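Local coordinates for protein C-domain type II peptide synthetase (Streptomyces globisporus, PDB 4ZNM) that belongs to the condensation-domain family of peptide synthetases and has the two-lobed fold of the CoA-dependent acyltransferase clan, at residues A155-A160 with S309-L314. Residues are numbered along the deposited sequence; the frame is centred on the assembly and turned at random.
Sequences AHHTAA and SFINFL
S309 packs against the turn H157-A160 in a small, buried, water-bridged loop-to-loop contact, where the turn just after strand 148-156 meets the run-up to strand 312-319. S309 supplies most of the contact from its own segment: CB sits 3.5 Å from H157 O, and OG, anti to the backbone N (chi1 -173°), lies 3.4 Å from H157 O. Water 1 donates to H157 O (2.7 Å), is hydrogen-bonded to S309 OG, and lies over the centre of one face of the H157 imidazole. Water 2 donates to T158 O and accepts from S309 N at 2.8 Å, tying backbone to backbone. Apolar contact is slight: I311 CD1 approaches H157 CE1 obliquely at 4.4 Å. The turn fixes its own histidines. H157 ND1 donates to A160 O (2.8 Å, N-H...O angle 154°) nearly in the ring plane, which helps fix the rotation of the ring, while Y46 stacks on it. H156 ND1 pairs with T158 OG1 at 2.8 Å, and its NE2 bonds to G43 O. D161 OD2, just beyond the turn, accepts from F310 N, adding a direct bond beside the waters. H156, H157 and D161 are spaced as in the HHxxxD signature of condensation domains, whose second histidine lies in the active-site channel between the two lobes of this fold.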
loop_
_atom_site.group_PDB
_atom_site.type_symbol
_atom_site.label_atom_id
_atom_site.label_comp_id
_atom_site.label_asym_id
_atom_site.label_seq_id
_atom_site.Cartn_x
_atom_site.Cartn_y
_atom_site.Cartn_z
ATOM N N ALA A 155 -5.614 4.136 -9.982
ATOM C CA ALA A 155 -6.385 2.920 -10.143
ATOM C C ALA A 155 -7.145 2.643 -8.869
ATOM O O ALA A 155 -6.673 2.951 -7.769
ATOM C CB ALA A 155 -5.464 1.761 -10.455
ATOM N N HIS A 156 -8.307 2.028 -9.010
ATOM C CA HIS A 156 -9.068 1.681 -7.841
ATOM C C HIS A 156 -8.329 0.591 -7.079
ATOM O O HIS A 156 -7.795 -0.361 -7.651
ATOM C CB HIS A 156 -10.482 1.240 -8.192
ATOM C CG HIS A 156 -11.423 1.431 -7.051
ATOM N ND1 HIS A 156 -11.590 0.493 -6.052
ATOM C CD2 HIS A 156 -12.181 2.495 -6.700
ATOM C CE1 HIS A 156 -12.437 0.966 -5.148
ATOM N NE2 HIS A 156 -12.810 2.179 -5.523
ATOM N N HIS A 157 -8.293 0.747 -5.768
ATOM C CA HIS A 157 -7.421 -0.067 -4.933
ATOM C C HIS A 157 -8.028 -1.447 -4.632
ATOM O O HIS A 157 -7.364 -2.318 -4.036
ATOM C CB HIS A 157 -7.104 0.755 -3.686
ATOM C CG HIS A 157 -5.939 0.254 -2.877
ATOM N ND1 HIS A 157 -5.061 -0.720 -3.314
ATOM C CD2 HIS A 157 -5.520 0.605 -1.642
ATOM C CE1 HIS A 157 -4.154 -0.943 -2.381
ATOM N NE2 HIS A 157 -4.411 -0.154 -1.354
ATOM N N THR A 158 -9.286 -1.660 -5.052
ATOM C CA THR A 158 -9.839 -3.023 -5.117
ATOM C C THR A 158 -9.274 -3.788 -6.311
ATOM O O THR A 158 -9.321 -5.016 -6.338
ATOM C CB THR A 158 -11.415 -3.044 -5.239
ATOM O OG1 THR A 158 -11.821 -2.296 -6.402
ATOM C CG2 THR A 158 -12.102 -2.493 -3.985
ATOM N N ALA A 159 -8.724 -3.053 -7.284
ATOM C CA ALA A 159 -8.262 -3.609 -8.546
ATOM C C ALA A 159 -6.733 -3.755 -8.622
ATOM O O ALA A 159 -6.243 -4.507 -9.434
ATOM C CB ALA A 159 -8.740 -2.720 -9.701
ATOM N N ALA A 160 -5.993 -3.011 -7.807
ATOM C CA ALA A 160 -4.536 -2.960 -7.903
ATOM C C ALA A 160 -3.922 -2.591 -6.585
ATOM O O ALA A 160 -4.417 -1.713 -5.889
ATOM C CB ALA A 160 -4.115 -1.934 -8.996
ATOM N N SER A 309 -5.305 -6.839 -6.432
ATOM C CA SER A 309 -4.886 -6.475 -5.082
ATOM C C SER A 309 -4.749 -7.744 -4.230
ATOM O O SER A 309 -5.728 -8.361 -3.801
ATOM C CB SER A 309 -5.871 -5.473 -4.489
ATOM O OG SER A 309 -5.383 -5.004 -3.256
ATOM N N PHE A 310 -3.497 -8.108 -3.983
ATOM C CA PHE A 310 -3.118 -9.358 -3.336
ATOM C C PHE A 310 -2.824 -9.214 -1.857
ATOM O O PHE A 310 -2.628 -10.206 -1.178
ATOM C CB PHE A 310 -1.855 -9.925 -4.032
ATOM C CG PHE A 310 -2.130 -10.529 -5.376
ATOM C CD1 PHE A 310 -2.511 -9.741 -6.440
ATOM C CD2 PHE A 310 -1.980 -11.885 -5.582
ATOM C CE1 PHE A 310 -2.755 -10.294 -7.683
ATOM C CE2 PHE A 310 -2.226 -12.438 -6.816
ATOM C CZ PHE A 310 -2.619 -11.647 -7.865
ATOM N N ILE A 311 -2.708 -7.986 -1.359
ATOM C CA ILE A 311 -2.114 -7.798 -0.045
ATOM C C ILE A 311 -3.004 -8.429 1.033
ATOM O O ILE A 311 -4.219 -8.572 0.849
ATOM C CB ILE A 311 -1.843 -6.320 0.250
ATOM C CG1 ILE A 311 -3.112 -5.485 0.115
ATOM C CG2 ILE A 311 -0.702 -5.810 -0.657
ATOM C CD1 ILE A 311 -2.883 -3.997 0.448
ATOM N N ASN A 312 -2.394 -8.804 2.151
ATOM C CA ASN A 312 -3.110 -9.573 3.185
ATOM C C ASN A 312 -2.779 -9.046 4.594
ATOM O O ASN A 312 -1.634 -8.901 4.980
ATOM C CB ASN A 312 -2.766 -11.047 3.048
ATOM C CG ASN A 312 -3.487 -11.915 4.053
ATOM O OD1 ASN A 312 -4.703 -11.770 4.280
ATOM N ND2 ASN A 312 -2.741 -12.823 4.664
ATOM N N PHE A 313 -3.830 -8.688 5.309
ATOM C CA PHE A 313 -3.776 -8.205 6.688
ATOM C C PHE A 313 -3.231 -9.325 7.572
ATOM O O PHE A 313 -3.772 -10.429 7.573
ATOM C CB PHE A 313 -5.209 -7.781 7.066
ATOM C CG PHE A 313 -5.357 -7.019 8.348
ATOM C CD1 PHE A 313 -5.343 -5.628 8.357
ATOM C CD2 PHE A 313 -5.606 -7.703 9.542
ATOM C CE1 PHE A 313 -5.561 -4.916 9.527
ATOM C CE2 PHE A 313 -5.820 -7.004 10.718
ATOM C CZ PHE A 313 -5.802 -5.602 10.703
ATOM N N LEU A 314 -2.132 -9.062 8.270
ATOM C CA LEU A 314 -1.356 -10.111 8.921
ATOM C C LEU A 314 -0.970 -9.679 10.346
ATOM O O LEU A 314 -0.138 -8.785 10.530
ATOM C CB LEU A 314 -0.102 -10.420 8.108
ATOM C CG LEU A 314 0.853 -11.463 8.695
ATOM C CD1 LEU A 314 0.171 -12.829 8.776
ATOM C CD2 LEU A 314 2.167 -11.539 7.906
HETATM O O HOH W 1 -6.901 -2.880 -1.389
HETATM O O HOH W 2 -8.013 -7.299 -7.006
#